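Local coordinates for DUF1116 domain-containing protein (Enterococcus faecalis, PDB 3CLQ) that is of unknown function but belongs to the AllG family, possibly related to a subunit of oxamate carbamoyltransferase, at residues L28-D32 / L163-M167; A69-E73 / V108-M113; V102-A106 / M304-A308; M113-I117 / F128-S132. All coordinates share one frame; numbering follows the deposited sequence.

Contacts 1 and 4, their centres about 10 Å apart, share one antiparallel sheet. Strand 26-33 carries helix 146-168 in contact 1, and its neighbour, strand 114-120, pairs with strand 126-130 in contact 4. Contact 2 brings helix 60-73 onto the loop leading into strand 114-120 and shares Met-113 with contact 4. Contact 3, about 5 Å from the centre of the chain, ties an earlier part of that loop to residues 304-308, which begin with an outermost strand (304-305) of a second antiparallel sheet; Val-102 also bonds through its backbone to Phe-128. Along the chain, contacts 2 and 4 are nested within contact 1, whereas contact 3 crosses contacts 1 and 2. The connection before strand 114-120 thus touches both sheets.

Contact 1: L28-D32 / L163-M167; sequences LVGFD and LHDAM
Phe-31 and Met-167, a selenomethionine, bury the most surface where helix 146-168 lies against strand 26-33. The phenyl ring takes Leu-163 over one face, with Leu-163 CB 3.9 Å from the ring centroid as a CH-pi contact displaced toward the rim. Met-167 comes instead at the ring edge, its CG in the ring plane and 3.6 Å from Phe-31 CD2. Bends at chi2 (-65°) and chi3 (-69°) curl the rest of the Met-167 chain past Phe-31, and its methyl CE reaches back along the strand to within 3.9 Å of Leu-28 CG. His-164 supplies the polar fastening: its ND1 donates to Phe-31 O over 2.9 Å, at an N-H...O angle of 154°, with the carbonyl oxygen in the imidazole plane. Asp-32 runs beside His-164 in the same direction, its carboxylate carbon CG 4.1 Å from His-164 ND1, with no hydrogen bond between the two groups. Strand 114-120 borders the strand on one flank, where Val-29 and Gly-30 both face Ile-117 as a classic beta bulge. Helix 195-210 also touches Met-167, through Leu-205. This is helix-on-sheet packing, the helix segment running roughly antiparallel to the strand segment across one face of an antiparallel sheet.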
loop_
_atom_site.group_PDB
_atom_site.type_symbol
_atom_site.label_atom_id
_atom_site.label_comp_id
_atom_site.label_asym_id
_atom_site.label_seq_id
_atom_site.Cartn_x
_atom_site.Cartn_y
_atom_site.Cartn_z
ATOM N N LEU B 28 -8.142 4.013 16.936
ATOM C CA LEU B 28 -9.110 4.971 16.455
ATOM C C LEU B 28 -10.438 4.456 16.914
ATOM O O LEU B 28 -10.863 3.374 16.460
ATOM C CB LEU B 28 -9.089 5.050 14.940
ATOM C CG LEU B 28 -10.233 5.887 14.374
ATOM C CD1 LEU B 28 -10.269 7.291 15.000
ATOM C CD2 LEU B 28 -10.065 5.991 12.894
ATOM N N VAL B 29 -11.084 5.197 17.823
ATOM C CA VAL B 29 -12.356 4.723 18.381
ATOM C C VAL B 29 -13.602 5.488 17.946
ATOM O O VAL B 29 -14.712 4.967 18.023
ATOM C CB VAL B 29 -12.341 4.564 19.929
ATOM C CG1 VAL B 29 -11.240 3.599 20.355
ATOM C CG2 VAL B 29 -12.228 5.932 20.658
ATOM N N GLY B 30 -13.438 6.716 17.479
ATOM C CA GLY B 30 -14.614 7.488 17.115
ATOM C C GLY B 30 -14.308 8.765 16.370
ATOM O O GLY B 30 -13.143 9.059 16.066
ATOM N N PHE B 31 -15.379 9.505 16.068
ATOM C CA PHE B 31 -15.322 10.830 15.465
ATOM C C PHE B 31 -16.417 11.648 16.093
ATOM O O PHE B 31 -17.474 11.114 16.413
ATOM C CB PHE B 31 -15.599 10.759 13.974
ATOM C CG PHE B 31 -14.553 10.021 13.187
ATOM C CD1 PHE B 31 -13.476 10.700 12.633
ATOM C CD2 PHE B 31 -14.648 8.655 12.990
ATOM C CE1 PHE B 31 -12.520 10.014 11.897
ATOM C CE2 PHE B 31 -13.696 7.976 12.249
ATOM C CZ PHE B 31 -12.640 8.641 11.705
ATOM N N ASP B 32 -16.187 12.946 16.241
ATOM C CA ASP B 32 -17.189 13.833 16.827
ATOM C C ASP B 32 -16.742 15.307 16.758
ATOM O O ASP B 32 -15.564 15.614 16.550
ATOM C CB ASP B 32 -17.522 13.412 18.269
ATOM C CG ASP B 32 -18.990 13.691 18.652
ATOM O OD1 ASP B 32 -19.754 14.254 17.823
ATOM O OD2 ASP B 32 -19.378 13.355 19.798
ATOM N N LEU B 163 -19.208 9.424 9.655
ATOM C CA LEU B 163 -18.066 8.759 10.256
ATOM C C LEU B 163 -18.362 8.325 11.667
ATOM O O LEU B 163 -18.068 7.200 12.042
ATOM C CB LEU B 163 -16.823 9.638 10.243
ATOM C CG LEU B 163 -15.857 9.273 9.121
ATOM C CD1 LEU B 163 -16.359 8.010 8.513
ATOM C CD2 LEU B 163 -15.762 10.371 8.064
ATOM N N HIS B 164 -18.949 9.223 12.439
ATOM C CA HIS B 164 -19.310 8.969 13.829
ATOM C C HIS B 164 -20.203 7.747 13.942
ATOM O O HIS B 164 -19.970 6.881 14.786
ATOM C CB HIS B 164 -20.052 10.186 14.377
ATOM C CG HIS B 164 -20.741 9.958 15.687
ATOM N ND1 HIS B 164 -20.119 10.163 16.904
ATOM C CD2 HIS B 164 -22.018 9.610 15.974
ATOM C CE1 HIS B 164 -20.979 9.933 17.883
ATOM N NE2 HIS B 164 -22.136 9.588 17.345
ATOM N N ASP B 165 -21.231 7.696 13.093
ATOM C CA ASP B 165 -22.168 6.590 13.088
ATOM C C ASP B 165 -21.465 5.276 12.700
ATOM O O ASP B 165 -21.650 4.237 13.335
ATOM C CB ASP B 165 -23.353 6.904 12.168
ATOM C CG ASP B 165 -24.247 8.026 12.722
ATOM O OD1 ASP B 165 -25.382 8.200 12.205
ATOM O OD2 ASP B 165 -23.829 8.736 13.682
ATOM N N ALA B 166 -20.621 5.330 11.681
ATOM C CA ALA B 166 -19.892 4.150 11.277
ATOM C C ALA B 166 -19.089 3.554 12.441
ATOM O O ALA B 166 -19.043 2.340 12.621
ATOM C CB ALA B 166 -18.985 4.489 10.124
HETATM N N MSE B 167 -18.451 4.399 13.239
HETATM C CA MSE B 167 -17.584 3.860 14.272
HETATM C C MSE B 167 -18.342 3.240 15.451
HETATM O O MSE B 167 -17.747 2.509 16.252
HETATM C CB MSE B 167 -16.566 4.894 14.738
HETATM C CG MSE B 167 -15.596 5.293 13.665
HETATM SE SE MSE B 167 -14.427 3.783 13.113
HETATM C CE MSE B 167 -13.370 3.659 14.782
#

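Contact 2: A69-E73 / V108-M113; sequences ALVFE and VTSPNM
Glu-73, in the last turn of helix 60-73, reaches across to Asn-112 in a type I beta turn, Ser-110 to Met-113, which directly precedes strand 114-120. The carboxylate and the Asn-112 amide lie almost in parallel planes, 11° apart. Asn-112 ND2 donates to the syn side of Glu-73 OE1 in a short bond of 2.5 Å that is clearly bent, at 134°. Glu-73 OE2 faces the backbone N of Asn-112, but it is modelled too close to the Ser-110 hydroxyl, which leaves that second bond doubtful. A bend at chi2 of Glu-73 (-62°) folds its end over the turn, which is itself closed by Met-113 N to Ser-110 O at 2.9 Å. Next to this polar patch, the Phe-72 ring turns its edge to Asn-112 O, which CZ approaches to 3.6 Å. Met-113 CG sits off the ring plane near Phe-72 CE2, at 4.1 Å. One helical turn earlier, Ala-69 CB packs against Val-108 CG1 at 3.8 Å and against the CE of Met-113, a selenomethionine. Leu-152, Ile-153 and Arg-156 of helix 146-168 also touch Phe-72, while Lys-33 NZ bonds to Asn-112 OD1. The contact thus belongs to helix-on-loop packing, with a glutamate in the last helical turn accepting from the side-chain amide of a beta-turn asparagine.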
loop_
_atom_site.group_PDB
_atom_site.type_symbol
_atom_site.label_atom_id
_atom_site.label_comp_id
_atom_site.label_asym_id
_atom_site.label_seq_id
_atom_site.Cartn_x
_atom_site.Cartn_y
_atom_site.Cartn_z
ATOM N N ALA B 69 -12.484 29.909 9.488
ATOM C CA ALA B 69 -13.041 29.149 10.590
ATOM C C ALA B 69 -14.157 29.940 11.229
ATOM O O ALA B 69 -15.271 29.431 11.410
ATOM C CB ALA B 69 -11.967 28.848 11.618
ATOM N N LEU B 70 -13.854 31.185 11.567
ATOM C CA LEU B 70 -14.820 32.027 12.234
ATOM C C LEU B 70 -16.101 32.153 11.423
ATOM O O LEU B 70 -17.204 32.075 11.973
ATOM C CB LEU B 70 -14.204 33.391 12.543
ATOM C CG LEU B 70 -13.764 33.681 13.995
ATOM C CD1 LEU B 70 -13.855 32.486 14.944
ATOM C CD2 LEU B 70 -12.379 34.299 14.046
ATOM N N VAL B 71 -15.966 32.320 10.111
ATOM C CA VAL B 71 -17.150 32.406 9.269
ATOM C C VAL B 71 -17.957 31.122 9.358
ATOM O O VAL B 71 -19.177 31.155 9.456
ATOM C CB VAL B 71 -16.812 32.747 7.799
ATOM C CG1 VAL B 71 -18.062 32.594 6.905
ATOM C CG2 VAL B 71 -16.269 34.176 7.706
ATOM N N PHE B 72 -17.264 29.988 9.335
ATOM C CA PHE B 72 -17.914 28.687 9.453
ATOM C C PHE B 72 -18.631 28.512 10.806
ATOM O O PHE B 72 -19.826 28.192 10.849
ATOM C CB PHE B 72 -16.895 27.581 9.184
ATOM C CG PHE B 72 -17.254 26.248 9.776
ATOM C CD1 PHE B 72 -18.075 25.368 9.085
ATOM C CD2 PHE B 72 -16.739 25.863 11.012
ATOM C CE1 PHE B 72 -18.390 24.138 9.620
ATOM C CE2 PHE B 72 -17.058 24.644 11.555
ATOM C CZ PHE B 72 -17.886 23.775 10.856
ATOM N N GLU B 73 -17.905 28.739 11.899
ATOM C CA GLU B 73 -18.498 28.684 13.233
ATOM C C GLU B 73 -19.684 29.631 13.358
ATOM O O GLU B 73 -20.599 29.384 14.143
ATOM C CB GLU B 73 -17.464 28.994 14.311
ATOM C CG GLU B 73 -16.457 27.881 14.517
ATOM C CD GLU B 73 -17.095 26.572 14.987
ATOM O OE1 GLU B 73 -18.073 26.628 15.772
ATOM O OE2 GLU B 73 -16.611 25.486 14.581
ATOM N N VAL B 108 -5.818 24.878 12.229
ATOM C CA VAL B 108 -6.938 25.536 12.879
ATOM C C VAL B 108 -8.041 24.536 13.089
ATOM O O VAL B 108 -8.324 23.720 12.216
ATOM C CB VAL B 108 -7.466 26.722 12.091
ATOM C CG1 VAL B 108 -8.675 27.304 12.792
ATOM C CG2 VAL B 108 -6.392 27.766 11.979
ATOM N N THR B 109 -8.647 24.589 14.266
ATOM C CA THR B 109 -9.655 23.613 14.640
ATOM C C THR B 109 -10.663 24.293 15.552
ATOM O O THR B 109 -10.302 24.778 16.622
ATOM C CB THR B 109 -8.978 22.415 15.313
ATOM O OG1 THR B 109 -7.962 21.942 14.437
ATOM C CG2 THR B 109 -9.942 21.298 15.588
ATOM N N SER B 110 -11.913 24.359 15.104
ATOM C CA SER B 110 -12.932 25.093 15.819
ATOM C C SER B 110 -14.016 24.151 16.282
ATOM O O SER B 110 -14.179 23.097 15.702
ATOM C CB SER B 110 -13.527 26.157 14.908
ATOM O OG SER B 110 -14.508 25.606 14.054
ATOM N N PRO B 111 -14.775 24.532 17.317
ATOM C CA PRO B 111 -15.744 23.669 17.994
ATOM C C PRO B 111 -16.565 22.745 17.099
ATOM O O PRO B 111 -16.831 21.606 17.503
ATOM C CB PRO B 111 -16.655 24.659 18.683
ATOM C CG PRO B 111 -15.757 25.788 19.018
ATOM C CD PRO B 111 -14.741 25.876 17.919
ATOM N N ASN B 112 -16.955 23.205 15.907
ATOM C CA ASN B 112 -17.830 22.395 15.033
ATOM C C ASN B 112 -17.170 21.580 13.915
ATOM O O ASN B 112 -17.857 20.956 13.100
ATOM C CB ASN B 112 -18.976 23.235 14.490
ATOM C CG ASN B 112 -19.910 23.659 15.574
ATOM O OD1 ASN B 112 -20.593 22.828 16.169
ATOM N ND2 ASN B 112 -19.926 24.946 15.870
HETATM N N MSE B 113 -15.843 21.571 13.880
HETATM C CA MSE B 113 -15.155 20.635 13.019
HETATM C C MSE B 113 -15.179 19.269 13.673
HETATM O O MSE B 113 -15.189 19.171 14.900
HETATM C CB MSE B 113 -13.726 21.078 12.769
HETATM C CG MSE B 113 -13.679 22.281 11.884
HETATM SE SE MSE B 113 -11.910 23.074 11.809
HETATM C CE MSE B 113 -12.487 24.931 11.862
#

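Contact 3: V102-A106 / M304-A308; sequences VGSMA and MGDSA
Asp-306 grips Gly-103 twice, once through its side chain and once through its backbone. OD1 of Asp-306 accepts from Gly-103 N at 2.7 Å with its anti lone pair, and Asp-306 N donates to Gly-103 O at the same 2.7 Å, tilted 23° from the carbonyl plane. With both polar backbone atoms of Gly-103 engaged, the two chains are fixed in place at this point. Turning CG away from the backbone carbonyl carbon (chi1 -75°) sets the carboxylate beside the glycine N-H, while Asp-306 CB rests 3.8 Å from Val-102 CB. Further along, Gly-305 lets the chains close in: its CA makes a C-H...O contact of 3.1 Å with Met-105 O, and its phi of 136° suits a residue without a side chain. The two selenomethionines fill in around it. Met-304 CE packs 4.1 Å from Met-105 CB, and Met-105, bent at chi2 and chi3, brings its own CE to 3.6 Å from Ser-307 OG. In the second shell, Gly-50 N bonds to Asp-306 OD2, leaving both carboxylate oxygens engaged, and Arg-262 NH2 bonds to Gly-305 O. Strand 304-305 runs along strand 257-263 at one border of an antiparallel sheet, whereas Met-238 of helix 234-247 packs on Val-102, Ser-104 and Ser-307, placing this buried loop contact between helix 234-247 and the sheet.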
loop_
_atom_site.group_PDB
_atom_site.type_symbol
_atom_site.label_atom_id
_atom_site.label_comp_id
_atom_site.label_asym_id
_atom_site.label_seq_id
_atom_site.Cartn_x
_atom_site.Cartn_y
_atom_site.Cartn_z
ATOM N N VAL B 102 -3.523 17.603 17.716
ATOM C CA VAL B 102 -2.497 18.134 16.776
ATOM C C VAL B 102 -3.145 18.614 15.477
ATOM O O VAL B 102 -4.190 18.119 15.079
ATOM C CB VAL B 102 -1.424 17.110 16.400
ATOM C CG1 VAL B 102 -0.467 16.894 17.546
ATOM C CG2 VAL B 102 -2.054 15.806 15.967
ATOM N N GLY B 103 -2.539 19.584 14.811
ATOM C CA GLY B 103 -3.160 20.155 13.630
ATOM C C GLY B 103 -2.224 20.253 12.448
ATOM O O GLY B 103 -1.090 20.771 12.556
ATOM N N SER B 104 -2.693 19.724 11.319
ATOM C CA SER B 104 -1.959 19.797 10.055
ATOM C C SER B 104 -1.937 21.213 9.439
ATOM O O SER B 104 -2.980 21.884 9.363
ATOM C CB SER B 104 -2.537 18.812 9.057
ATOM O OG SER B 104 -1.816 18.936 7.848
HETATM N N MSE B 105 -0.746 21.626 8.986
HETATM C CA MSE B 105 -0.432 22.993 8.533
HETATM C C MSE B 105 -0.896 24.106 9.487
HETATM O O MSE B 105 -0.339 24.288 10.574
HETATM C CB MSE B 105 -0.941 23.251 7.114
HETATM C CG MSE B 105 -0.466 22.257 6.070
HETATM SE SE MSE B 105 1.488 22.098 5.786
HETATM C CE MSE B 105 1.876 20.531 6.950
ATOM N N ALA B 106 -1.899 24.875 9.075
ATOM C CA ALA B 106 -2.373 25.959 9.928
ATOM C C ALA B 106 -3.001 25.339 11.185
ATOM O O ALA B 106 -2.986 25.931 12.274
ATOM C CB ALA B 106 -3.355 26.842 9.186
HETATM N N MSE B 304 5.629 25.211 8.989
HETATM C CA MSE B 304 4.369 25.356 9.721
HETATM C C MSE B 304 3.559 24.052 9.805
HETATM O O MSE B 304 3.355 23.384 8.799
HETATM C CB MSE B 304 3.522 26.454 9.073
HETATM C CG MSE B 304 2.245 26.823 9.834
HETATM SE SE MSE B 304 1.043 28.002 8.802
HETATM C CE MSE B 304 0.925 26.890 7.187
ATOM N N GLY B 305 3.096 23.705 11.003
ATOM C CA GLY B 305 2.184 22.579 11.189
ATOM C C GLY B 305 2.538 21.690 12.368
ATOM O O GLY B 305 3.616 21.807 12.930
ATOM N N ASP B 306 1.643 20.792 12.756
ATOM C CA ASP B 306 1.977 19.892 13.843
ATOM C C ASP B 306 2.515 18.550 13.334
ATOM O O ASP B 306 2.867 17.663 14.117
ATOM C CB ASP B 306 0.782 19.701 14.769
ATOM C CG ASP B 306 0.534 20.904 15.653
ATOM O OD1 ASP B 306 -0.643 21.112 16.017
ATOM O OD2 ASP B 306 1.493 21.655 15.981
ATOM N N SER B 307 2.620 18.432 12.013
ATOM C CA SER B 307 2.932 17.163 11.370
ATOM C C SER B 307 4.278 16.611 11.769
ATOM O O SER B 307 4.589 15.482 11.441
ATOM C CB SER B 307 2.886 17.318 9.850
ATOM O OG SER B 307 3.541 18.517 9.461
ATOM N N ALA B 308 5.081 17.409 12.453
ATOM C CA ALA B 308 6.429 17.011 12.805
ATOM C C ALA B 308 6.412 16.095 14.014
ATOM O O ALA B 308 7.454 15.660 14.484
ATOM C CB ALA B 308 7.280 18.241 13.086
#

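Contact 4: M113-I117 / F128-S132; sequences MYVHI and FTNLS
His-116 turns its imidazole back alongside its own backbone N-H, so that both groups converge on Thr-129 O. The backbone bond, His-116 N to Thr-129 O, is 2.7 Å long and meets the carbonyl nearly head-on. The ring bond, His-116 ND1 to Thr-129 O, is 3.0 Å and straighter at the proton (162°), but it descends from above the carbonyl plane, while the oxygen stays close to the plane of the ring. Chi1 of -57° keeps CG beside the backbone N, which lets ND1 reach the same oxygen; the bonds at ND1 and, to Thr-236 OG1, at NE2 fix the rotation of the ring. Leu-131 reaches across to Tyr-114: its CD1 presses to 3.0 Å from Tyr-114 O and lies 4.2 Å from Tyr-114 CB. At the other end the Phe-128 ring crosses the side chain of Ile-117 at a slant, with Ile-117 CG2 3.8 Å from Phe-128 CE1, and Val-115 CG2 approaches Phe-128 CD1 at 4.2 Å. Weaker C-H...O contacts line the backbones, among them Phe-128 CA to His-116 O at 3.4 Å. Val-37 of helix 34-37 touches both Val-115 and Phe-128, and Met-155 of helix 146-168 touches Leu-131. Together the strands form a loosely bonded antiparallel beta hairpin, whose second strand, 126-130, is outermost in the sheet within this chain.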
loop_
_atom_site.group_PDB
_atom_site.type_symbol
_atom_site.label_atom_id
_atom_site.label_comp_id
_atom_site.label_asym_id
_atom_site.label_seq_id
_atom_site.Cartn_x
_atom_site.Cartn_y
_atom_site.Cartn_z
HETATM N N MSE B 113 -15.843 21.571 13.880
HETATM C CA MSE B 113 -15.155 20.635 13.019
HETATM C C MSE B 113 -15.179 19.269 13.673
HETATM O O MSE B 113 -15.189 19.171 14.900
HETATM C CB MSE B 113 -13.726 21.078 12.769
HETATM C CG MSE B 113 -13.679 22.281 11.884
HETATM SE SE MSE B 113 -11.910 23.074 11.809
HETATM C CE MSE B 113 -12.487 24.931 11.862
ATOM N N TYR B 114 -15.210 18.221 12.854
ATOM C CA TYR B 114 -15.130 16.870 13.373
ATOM C C TYR B 114 -13.676 16.501 13.578
ATOM O O TYR B 114 -12.822 16.917 12.797
ATOM C CB TYR B 114 -15.818 15.898 12.426
ATOM C CG TYR B 114 -17.250 15.725 12.784
ATOM C CD1 TYR B 114 -18.193 16.690 12.429
ATOM C CD2 TYR B 114 -17.668 14.631 13.527
ATOM C CE1 TYR B 114 -19.542 16.555 12.802
ATOM C CE2 TYR B 114 -19.003 14.479 13.894
ATOM C CZ TYR B 114 -19.928 15.449 13.534
ATOM O OH TYR B 114 -21.235 15.310 13.902
ATOM N N VAL B 115 -13.402 15.748 14.642
ATOM C CA VAL B 115 -12.051 15.246 14.928
ATOM C C VAL B 115 -12.036 13.721 15.101
ATOM O O VAL B 115 -13.049 13.155 15.491
ATOM C CB VAL B 115 -11.436 15.918 16.197
ATOM C CG1 VAL B 115 -11.067 17.357 15.918
ATOM C CG2 VAL B 115 -12.389 15.830 17.400
ATOM N N HIS B 116 -10.901 13.072 14.783
ATOM C CA HIS B 116 -10.650 11.656 15.147
ATOM C C HIS B 116 -10.580 11.551 16.658
ATOM O O HIS B 116 -9.948 12.381 17.298
ATOM C CB HIS B 116 -9.274 11.164 14.675
ATOM C CG HIS B 116 -9.032 11.285 13.210
ATOM N ND1 HIS B 116 -9.011 12.497 12.554
ATOM C CD2 HIS B 116 -8.718 10.351 12.283
ATOM C CE1 HIS B 116 -8.744 12.293 11.274
ATOM N NE2 HIS B 116 -8.561 11.002 11.085
ATOM N N ILE B 117 -11.183 10.533 17.243
ATOM C CA ILE B 117 -10.946 10.304 18.650
ATOM C C ILE B 117 -10.100 9.052 18.772
ATOM O O ILE B 117 -10.566 7.957 18.439
ATOM C CB ILE B 117 -12.228 10.076 19.403
ATOM C CG1 ILE B 117 -13.266 11.110 18.994
ATOM C CG2 ILE B 117 -11.964 10.159 20.875
ATOM C CD1 ILE B 117 -14.683 10.576 19.055
ATOM N N PHE B 128 -6.520 13.898 19.706
ATOM C CA PHE B 128 -7.499 14.307 18.708
ATOM C C PHE B 128 -6.815 15.014 17.534
ATOM O O PHE B 128 -5.803 15.709 17.734
ATOM C CB PHE B 128 -8.457 15.321 19.341
ATOM C CG PHE B 128 -9.105 14.860 20.623
ATOM C CD1 PHE B 128 -10.266 14.081 20.595
ATOM C CD2 PHE B 128 -8.582 15.235 21.852
ATOM C CE1 PHE B 128 -10.880 13.678 21.783
ATOM C CE2 PHE B 128 -9.184 14.813 23.040
ATOM C CZ PHE B 128 -10.337 14.032 23.004
ATOM N N THR B 129 -7.366 14.866 16.329
ATOM C CA THR B 129 -7.023 15.732 15.182
ATOM C C THR B 129 -8.207 15.873 14.290
ATOM O O THR B 129 -9.054 14.995 14.263
ATOM C CB THR B 129 -5.888 15.223 14.243
ATOM O OG1 THR B 129 -5.723 13.794 14.329
ATOM C CG2 THR B 129 -4.603 15.897 14.558
ATOM N N ASN B 130 -8.250 16.958 13.529
ATOM C CA ASN B 130 -9.322 17.164 12.574
ATOM C C ASN B 130 -9.081 16.280 11.369
ATOM O O ASN B 130 -8.091 15.541 11.312
ATOM C CB ASN B 130 -9.367 18.604 12.100
ATOM C CG ASN B 130 -8.203 18.930 11.216
ATOM O OD1 ASN B 130 -7.517 18.030 10.742
ATOM N ND2 ASN B 130 -7.947 20.222 11.010
ATOM N N LEU B 131 -10.003 16.378 10.417
ATOM C CA LEU B 131 -9.977 15.596 9.206
ATOM C C LEU B 131 -9.336 16.365 8.067
ATOM O O LEU B 131 -9.321 17.589 8.050
ATOM C CB LEU B 131 -11.394 15.213 8.806
ATOM C CG LEU B 131 -12.056 14.107 9.620
ATOM C CD1 LEU B 131 -12.109 14.491 11.096
ATOM C CD2 LEU B 131 -13.449 13.867 9.086
ATOM N N SER B 132 -8.807 15.624 7.108
ATOM C CA SER B 132 -8.406 16.200 5.848
ATOM C C SER B 132 -9.638 16.676 5.086
ATOM O O SER B 132 -10.540 15.895 4.778
ATOM C CB SER B 132 -7.655 15.154 5.020
ATOM O OG SER B 132 -7.657 15.479 3.640
#